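Azurocidin (Homo sapiens, PDB 1A7S) binds heparin and, as a neutrophil granule protein related to serine proteases, kills Gram-negative bacteria and attracts monocytes and fibroblasts. Local coordinates at residues R5-R8 and P9-P13; A115-E118 and A119-C123; R210-I213 and D214-N218. All coordinates share one frame; numbering follows the deposited sequence.

Contact 1. Residues R5-R8 and P9-P13. With NAG (2-acetamido-2-deoxy-beta-D-glucopyranose), chain B.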
loop_
_atom_site.group_PDB
_atom_site.type_symbol
_atom_site.label_atom_id
_atom_site.label_comp_id
_atom_site.label_asym_id
_atom_site.label_seq_id
_atom_site.Cartn_x
_atom_site.Cartn_y
_atom_site.Cartn_z
ATOM N N ARG A 5 2.971 -15.806 4.529
ATOM C CA ARG A 5 4.162 -16.212 5.279
ATOM C C ARG A 5 4.777 -15.009 5.975
ATOM O O ARG A 5 4.688 -13.873 5.497
ATOM C CB ARG A 5 5.189 -16.771 4.282
ATOM C CG ARG A 5 6.506 -17.211 4.672
ATOM C CD ARG A 5 7.368 -17.753 3.517
ATOM N NE ARG A 5 6.683 -18.943 2.953
ATOM C CZ ARG A 5 7.011 -19.430 1.763
ATOM N NH1 ARG A 5 7.904 -18.820 0.972
ATOM N NH2 ARG A 5 6.362 -20.497 1.333
ATOM N N LYS A 6 5.413 -15.247 7.108
ATOM C CA LYS A 6 6.113 -14.190 7.834
ATOM C C LYS A 6 7.264 -13.696 6.990
ATOM O O LYS A 6 8.061 -14.477 6.457
ATOM C CB LYS A 6 6.621 -14.768 9.137
ATOM C CG LYS A 6 7.349 -13.809 10.046
ATOM C CD LYS A 6 7.767 -14.519 11.347
ATOM C CE LYS A 6 8.674 -13.619 12.191
ATOM N NZ LYS A 6 9.036 -14.338 13.454
ATOM N N ALA A 7 7.319 -12.363 6.824
ATOM C CA ALA A 7 8.428 -11.736 6.115
ATOM C C ALA A 7 9.713 -11.752 6.946
ATOM O O ALA A 7 9.663 -11.871 8.192
ATOM C CB ALA A 7 8.071 -10.272 5.781
ATOM N N ARG A 8 10.847 -11.539 6.288
ATOM C CA ARG A 8 12.104 -11.322 6.940
ATOM C C ARG A 8 12.399 -9.833 7.036
ATOM O O ARG A 8 11.869 -9.024 6.287
ATOM C CB ARG A 8 13.203 -12.020 6.108
ATOM C CG ARG A 8 12.961 -13.566 6.263
ATOM C CD ARG A 8 13.816 -14.399 5.485
ATOM N NE ARG A 8 15.212 -14.420 5.987
ATOM C CZ ARG A 8 16.088 -15.278 5.556
ATOM N NH1 ARG A 8 15.744 -16.270 4.733
ATOM N NH2 ARG A 8 17.350 -15.079 5.850
ATOM N N PRO A 9 13.292 -9.450 7.985
ATOM C CA PRO A 9 13.633 -8.036 8.076
ATOM C C PRO A 9 14.173 -7.548 6.728
ATOM O O PRO A 9 14.971 -8.208 6.093
ATOM C CB PRO A 9 14.696 -7.996 9.163
ATOM C CG PRO A 9 14.370 -9.157 10.037
ATOM C CD PRO A 9 13.891 -10.238 9.063
ATOM N N ARG A 10 13.727 -6.420 6.284
ATOM C CA ARG A 10 14.139 -5.696 5.083
ATOM C C ARG A 10 13.693 -6.396 3.844
ATOM O O ARG A 10 14.128 -5.977 2.750
ATOM C CB ARG A 10 15.661 -5.450 5.079
ATOM C CG ARG A 10 16.243 -5.015 6.389
ATOM C CD ARG A 10 17.675 -4.579 6.266
ATOM N NE ARG A 10 18.558 -5.550 5.648
ATOM C CZ ARG A 10 19.171 -6.580 6.282
ATOM N NH1 ARG A 10 19.001 -6.767 7.572
ATOM N NH2 ARG A 10 19.986 -7.352 5.606
ATOM N N GLN A 11 12.811 -7.395 3.928
ATOM C CA GLN A 11 12.379 -8.072 2.693
ATOM C C GLN A 11 11.555 -7.101 1.825
ATOM O O GLN A 11 11.631 -7.222 0.597
ATOM C CB GLN A 11 11.527 -9.286 3.047
ATOM C CG GLN A 11 11.156 -10.124 1.832
ATOM C CD GLN A 11 10.475 -11.412 2.197
ATOM O OE1 GLN A 11 10.419 -11.824 3.396
ATOM N NE2 GLN A 11 9.832 -12.068 1.247
ATOM N N PHE A 12 10.781 -6.222 2.446
ATOM C CA PHE A 12 9.981 -5.210 1.758
ATOM C C PHE A 12 10.294 -3.837 2.291
ATOM O O PHE A 12 9.535 -3.211 3.052
ATOM C CB PHE A 12 8.483 -5.527 1.963
ATOM C CG PHE A 12 8.157 -6.929 1.475
ATOM C CD1 PHE A 12 7.985 -7.226 0.165
ATOM C CD2 PHE A 12 8.001 -7.982 2.359
ATOM C CE1 PHE A 12 7.638 -8.470 -0.276
ATOM C CE2 PHE A 12 7.676 -9.219 1.981
ATOM C CZ PHE A 12 7.512 -9.515 0.638
ATOM N N PRO A 13 11.491 -3.323 1.922
ATOM C CA PRO A 13 12.015 -2.128 2.619
ATOM C C PRO A 13 11.364 -0.799 2.214
ATOM O O PRO A 13 11.647 0.232 2.831
ATOM C CB PRO A 13 13.492 -2.175 2.319
ATOM C CG PRO A 13 13.630 -2.911 1.040
ATOM C CD PRO A 13 12.486 -3.875 0.969
HETATM C C1 NAG B . 5.795 -17.636 -4.067
HETATM C C2 NAG B . 5.979 -18.614 -2.858
HETATM C C3 NAG B . 7.382 -19.193 -2.925
HETATM C C4 NAG B . 7.453 -19.980 -4.310
HETATM C C5 NAG B . 7.351 -18.854 -5.366
HETATM C C6 NAG B . 7.217 -19.382 -6.772
HETATM C C7 NAG B . 4.816 -17.848 -0.795
HETATM C C8 NAG B . 4.769 -16.893 0.352
HETATM N N2 NAG B . 5.908 -17.816 -1.597
HETATM O O3 NAG B . 7.533 -20.162 -1.940
HETATM O O4 NAG B . 8.821 -20.502 -4.310
HETATM O O5 NAG B . 5.991 -18.372 -5.293
HETATM O O6 NAG B . 6.550 -20.614 -6.770
HETATM O O7 NAG B . 3.917 -18.580 -1.057
HETATM O O HOH W 1 9.943 -6.915 5.237
#

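Contact 2. Residues A115-E118 and A119-C123. With NAG (2-acetamido-2-deoxy-beta-D-glucopyranose), chain B.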
loop_
_atom_site.group_PDB
_atom_site.type_symbol
_atom_site.label_atom_id
_atom_site.label_comp_id
_atom_site.label_asym_id
_atom_site.label_seq_id
_atom_site.Cartn_x
_atom_site.Cartn_y
_atom_site.Cartn_z
ATOM N N ALA A 115 0.596 1.693 -18.355
ATOM C CA ALA A 115 1.202 0.358 -18.406
ATOM C C ALA A 115 0.117 -0.658 -17.910
ATOM O O ALA A 115 -0.743 -0.303 -17.133
ATOM C CB ALA A 115 2.406 0.231 -17.496
ATOM N N THR A 116 0.225 -1.847 -18.451
ATOM C CA THR A 116 -0.668 -2.929 -18.163
ATOM C C THR A 116 0.045 -4.095 -17.515
ATOM O O THR A 116 1.227 -4.307 -17.689
ATOM C CB THR A 116 -1.358 -3.507 -19.474
ATOM O OG1 THR A 116 -0.360 -3.833 -20.420
ATOM C CG2 THR A 116 -2.137 -2.318 -20.094
ATOM N N VAL A 117 -0.751 -4.874 -16.832
ATOM C CA VAL A 117 -0.346 -6.124 -16.217
ATOM C C VAL A 117 -1.409 -7.160 -16.575
ATOM O O VAL A 117 -2.584 -7.027 -16.232
ATOM C CB VAL A 117 -0.183 -5.953 -14.723
ATOM C CG1 VAL A 117 -1.401 -5.362 -14.038
ATOM C CG2 VAL A 117 0.412 -7.109 -14.063
ATOM N N GLU A 118 -1.037 -8.134 -17.400
ATOM C CA GLU A 118 -1.989 -9.098 -17.891
ATOM C C GLU A 118 -2.420 -10.128 -16.874
ATOM O O GLU A 118 -1.712 -10.478 -15.942
ATOM C CB GLU A 118 -1.544 -9.718 -19.199
ATOM C CG GLU A 118 -0.782 -10.982 -19.164
ATOM C CD GLU A 118 -0.153 -11.417 -20.464
ATOM O OE1 GLU A 118 -0.479 -10.872 -21.526
ATOM O OE2 GLU A 118 0.657 -12.423 -20.452
ATOM N N ALA A 119 -3.648 -10.599 -17.048
ATOM C CA ALA A 119 -4.169 -11.699 -16.261
ATOM C C ALA A 119 -3.141 -12.845 -16.301
ATOM O O ALA A 119 -2.531 -13.141 -17.282
ATOM C CB ALA A 119 -5.488 -12.260 -16.841
ATOM N N GLY A 120 -2.923 -13.445 -15.123
ATOM C CA GLY A 120 -1.964 -14.495 -15.012
ATOM C C GLY A 120 -0.619 -14.012 -14.453
ATOM O O GLY A 120 0.212 -14.819 -14.069
ATOM N N THR A 121 -0.443 -12.671 -14.408
ATOM C CA THR A 121 0.871 -12.150 -13.884
ATOM C C THR A 121 0.908 -12.426 -12.376
ATOM O O THR A 121 -0.037 -12.203 -11.655
ATOM C CB THR A 121 0.905 -10.630 -14.117
ATOM O OG1 THR A 121 0.866 -10.395 -15.515
ATOM C CG2 THR A 121 2.259 -10.023 -13.610
ATOM N N ARG A 122 2.037 -12.969 -11.961
ATOM C CA ARG A 122 2.321 -13.224 -10.555
ATOM C C ARG A 122 2.857 -11.948 -9.885
ATOM O O ARG A 122 3.704 -11.229 -10.436
ATOM C CB ARG A 122 3.361 -14.365 -10.485
ATOM C CG ARG A 122 2.585 -15.660 -10.953
ATOM C CD ARG A 122 3.523 -16.851 -10.959
ATOM N NE ARG A 122 4.052 -17.180 -9.670
ATOM C CZ ARG A 122 3.893 -18.298 -8.995
ATOM N NH1 ARG A 122 3.687 -19.472 -9.631
ATOM N NH2 ARG A 122 4.008 -18.301 -7.675
ATOM N N CYS A 123 2.328 -11.662 -8.746
ATOM C CA CYS A 123 2.658 -10.511 -7.925
ATOM C C CYS A 123 2.783 -10.980 -6.449
ATOM O O CYS A 123 2.533 -12.134 -6.123
ATOM C CB CYS A 123 1.516 -9.491 -8.037
ATOM S SG CYS A 123 1.035 -9.003 -9.689
HETATM C C1 NAG B . 5.795 -17.636 -4.067
HETATM C C2 NAG B . 5.979 -18.614 -2.858
HETATM C C3 NAG B . 7.382 -19.193 -2.925
HETATM C C4 NAG B . 7.453 -19.980 -4.310
HETATM C C5 NAG B . 7.351 -18.854 -5.366
HETATM C C6 NAG B . 7.217 -19.382 -6.772
HETATM C C7 NAG B . 4.816 -17.848 -0.795
HETATM C C8 NAG B . 4.769 -16.893 0.352
HETATM N N2 NAG B . 5.908 -17.816 -1.597
HETATM O O3 NAG B . 7.533 -20.162 -1.940
HETATM O O4 NAG B . 8.821 -20.502 -4.310
HETATM O O5 NAG B . 5.991 -18.372 -5.293
HETATM O O6 NAG B . 6.550 -20.614 -6.770
HETATM O O7 NAG B . 3.917 -18.580 -1.057
#

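Contact 3. Residues R210-I213 and D214-N218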
loop_
_atom_site.group_PDB
_atom_site.type_symbol
_atom_site.label_atom_id
_atom_site.label_comp_id
_atom_site.label_asym_id
_atom_site.label_seq_id
_atom_site.Cartn_x
_atom_site.Cartn_y
_atom_site.Cartn_z
ATOM N N ARG A 210 -0.183 7.676 -13.070
ATOM C CA ARG A 210 1.242 8.060 -13.024
ATOM C C ARG A 210 1.495 9.516 -13.316
ATOM O O ARG A 210 2.286 10.158 -12.636
ATOM C CB ARG A 210 2.063 7.170 -13.936
ATOM C CG ARG A 210 3.513 7.526 -14.060
ATOM C CD ARG A 210 4.286 7.426 -12.727
ATOM N NE ARG A 210 5.650 7.897 -12.874
ATOM C CZ ARG A 210 6.662 7.169 -13.328
ATOM N NH1 ARG A 210 6.509 5.939 -13.683
ATOM N NH2 ARG A 210 7.888 7.728 -13.429
ATOM N N ASP A 211 0.898 10.054 -14.366
ATOM C CA ASP A 211 1.126 11.461 -14.687
ATOM C C ASP A 211 0.649 12.340 -13.523
ATOM O O ASP A 211 1.304 13.349 -13.182
ATOM C CB ASP A 211 0.384 11.862 -15.970
ATOM C CG ASP A 211 0.932 11.228 -17.234
ATOM O OD1 ASP A 211 1.984 10.593 -17.221
ATOM O OD2 ASP A 211 0.258 11.466 -18.280
ATOM N N TRP A 212 -0.497 11.999 -12.929
ATOM C CA TRP A 212 -0.963 12.806 -11.775
ATOM C C TRP A 212 -0.028 12.708 -10.601
ATOM O O TRP A 212 0.339 13.710 -9.984
ATOM C CB TRP A 212 -2.403 12.371 -11.417
ATOM C CG TRP A 212 -2.857 13.094 -10.153
ATOM C CD1 TRP A 212 -3.418 14.288 -10.042
ATOM C CD2 TRP A 212 -2.728 12.572 -8.824
ATOM N NE1 TRP A 212 -3.646 14.642 -8.766
ATOM C CE2 TRP A 212 -3.241 13.573 -7.971
ATOM C CE3 TRP A 212 -2.259 11.387 -8.286
ATOM C CZ2 TRP A 212 -3.301 13.434 -6.590
ATOM C CZ3 TRP A 212 -2.299 11.251 -6.884
ATOM C CH2 TRP A 212 -2.788 12.294 -6.085
ATOM N N ILE A 213 0.464 11.503 -10.307
ATOM C CA ILE A 213 1.456 11.290 -9.252
ATOM C C ILE A 213 2.690 12.151 -9.495
ATOM O O ILE A 213 3.203 12.833 -8.617
ATOM C CB ILE A 213 1.814 9.785 -9.172
ATOM C CG1 ILE A 213 0.691 8.938 -8.585
ATOM C CG2 ILE A 213 3.098 9.599 -8.331
ATOM C CD1 ILE A 213 0.828 7.461 -8.688
ATOM N N ASP A 214 3.179 12.125 -10.760
ATOM C CA ASP A 214 4.379 12.920 -11.079
ATOM C C ASP A 214 4.127 14.396 -10.823
ATOM O O ASP A 214 5.045 15.128 -10.390
ATOM C CB ASP A 214 4.767 12.713 -12.526
ATOM C CG ASP A 214 5.411 11.392 -12.816
ATOM O OD1 ASP A 214 5.668 10.601 -11.890
ATOM O OD2 ASP A 214 5.632 11.157 -14.029
ATOM N N GLY A 215 2.929 14.878 -11.084
ATOM C CA GLY A 215 2.631 16.287 -10.809
ATOM C C GLY A 215 2.813 16.593 -9.307
ATOM O O GLY A 215 3.410 17.583 -8.935
ATOM N N VAL A 216 2.260 15.683 -8.486
ATOM C CA VAL A 216 2.434 15.893 -7.037
ATOM C C VAL A 216 3.863 15.871 -6.615
ATOM O O VAL A 216 4.351 16.733 -5.870
ATOM C CB VAL A 216 1.587 14.897 -6.235
ATOM C CG1 VAL A 216 1.863 14.999 -4.751
ATOM C CG2 VAL A 216 0.105 15.068 -6.536
ATOM N N LEU A 217 4.616 14.883 -7.079
ATOM C CA LEU A 217 5.997 14.662 -6.700
ATOM C C LEU A 217 6.922 15.831 -7.064
ATOM O O LEU A 217 7.860 16.125 -6.368
ATOM C CB LEU A 217 6.612 13.402 -7.293
ATOM C CG LEU A 217 6.014 12.067 -6.983
ATOM C CD1 LEU A 217 6.672 10.893 -7.543
ATOM C CD2 LEU A 217 5.670 11.928 -5.553
ATOM N N ASN A 218 6.603 16.432 -8.215
ATOM C CA ASN A 218 7.431 17.513 -8.765
ATOM C C ASN A 218 6.956 18.875 -8.255
ATOM O O ASN A 218 7.607 19.896 -8.607
ATOM C CB ASN A 218 7.370 17.498 -10.274
ATOM C CG ASN A 218 8.237 16.394 -10.868
ATOM O OD1 ASN A 218 7.778 15.387 -11.470
ATOM N ND2 ASN A 218 9.547 16.670 -10.744
HETATM O O HOH W 2 8.256 10.241 -11.642
HETATM O O HOH W 3 4.498 10.349 -16.314
#

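Contact 1. Residues R5-R8 and P9-P13
The ring of Phe12 meets Ala7 CB at its edge, near the ring plane, with CE2 4.0 Å from that methyl, while CG of the adjacent Gln11 lies over one face, displaced toward the rim. A second flat group, the Arg5 guanidinium, carries the acetamide methyl C8 of the sugar over the centre of one face and has the sugar's O3 in its plane, at the edge. Arg5 NH1 donates to NAG O3 at 3.2 Å, and NH2 adds a weaker, less straight bond to the same oxygen. The bend of Arg5 at chi3 (-62°) turns the guanidinium toward the sugar, part of the glycan borne by Asn145. Gln11 reaches back across the turn, its CG anti to the backbone N (chi1 -174°), and OE1 accepts from Arg8 N at 2.9 Å, the donor lying in the carbonyl plane and the bond nearly straight. In return, Gln11 N donates to Arg8 O at 3.0 Å from above that carbonyl's plane. A water links Arg8 O to Phe12 N. Backbone and amide side chain thus fasten both ends of a type II beta turn, Arg8 to Gln11, which leads out of strand 5-6 at the surface of the trypsin-like fold.

Contact 2. Residues A115-E118 and A119-C123
Glu118 and Thr121 form the ends of a type II beta turn, in which Gly120 takes a positive phi of 99° and Thr121 N donates to Glu118 O at 3.0 Å. The turn delivers the chain into strand 122-127 of the second sheet of the trypsin-like fold, and it illustrates how one side chain can reinforce a backbone bond. Thr121 OG1 donates to Glu118 O as well, at 2.6 Å, so that a single carbonyl oxygen is gripped by two donors from one residue. Both approach somewhat tilted from the carbonyl plane, the hydroxyl by 16° and the amide by rather more. With OG1 beside its own backbone N (chi1 -63°), the hydroxyl can share the acceptor used by that amide.

The other branch of Thr121 faces the apolar side. CG2 presses on Val117 CG2 at 3.5 Å, closer than carbons usually pack, and Thr121 CB lies scarcely farther from the same methyl; the two side chains cross obliquely. Val117 places this CG2 anti to its backbone N, which swings the methyl toward Thr121, and the Val117 side chain also packs on Val148 of strand 142-148. Backbone hydrogen bonds of Gly120 and Thr121 with Val148 tie the turn to the same strand, while the Cys123-Cys181 disulfide joins the start of strand 122-127 to strand 178-181. Glu118 turns its side chain to the exposed surface, although its CG remains 3.4 Å from Ala119 O.

Beyond the turn, Arg122 points away from the preceding residues and reaches the glycan attached at Asn145. There its guanidinium meets a sugar of that glycan obliquely, and Arg122 NH2 comes to 3.1 Å from the ring oxygen O5 of NAG.

Contact 3. Residues R210-I213 and D214-N218
Arg210 reaches forward along the helix to Asp214, one turn on, a worked case of an i to i+4 salt bridge. From CB the chain sets out with CG anti to the backbone N, then bends at chi2 (62°), which brings CD within 3.6 Å of Asp214 OD1. The next atom, NE, makes the bond itself: it donates to Asp214 OD1 at 2.9 Å, with the oxygen in the guanidinium plane at its edge and approached on its syn side. The carboxylate and guanidinium planes stand 81° apart, and NE alone bonds directly, NH2 lying too far off to pair. At the tip, NH2 donates to a water that in turn donates to Asp214 OD1, adding a second, indirect link, while NH1 is hydrogen-bonded to Pro111 O. Asp214 OD2 is served separately by another water, which donates to it and to Asp211 OD1 and so bridges two carboxylates that probably repel one another.

The same spacing recurs on other sides of the helix. Val216 CG2 lies over one face of the Trp212 six-membered ring in a CH-pi contact, 3.8 Å from CZ2, and Ile213 CG2 runs beside Leu217 CD1 at 3.9 Å. Along the backbone, successive amides from Asp214 to Leu217 donate four residues back.

Helix 210-218 is the C-terminal helix of the trypsin-like fold, and it lies against the N-terminal barrel: Trp212, Ile213 and Val216 pack on Leu92 of strand 91-95, Val216 and Leu217 on Phe35 of strand 35-38, and Ile213 on Ile31 of strand 23-32.

Overall arrangement
Followed from the N terminus, the three contacts come in series; none nests within or crosses another. Contacts 1 and 2 each close a short beta turn, and contact 3 stays within one helix. Contact 1 steps out of strand 5-6, which pairs with strand 142-148 in the second sheet, and heads for strand 15-20 of the N-terminal barrel. After that barrel is complete, contact 2 brings the chain into strand 122-127 of the second sheet. Contacts 1 and 2 have centres 23 Å apart yet approach the same glycan from two parts of one sheet. Contact 3, across the molecule's centre from contact 1, ends the fold by returning the C-terminal helix to the first barrel.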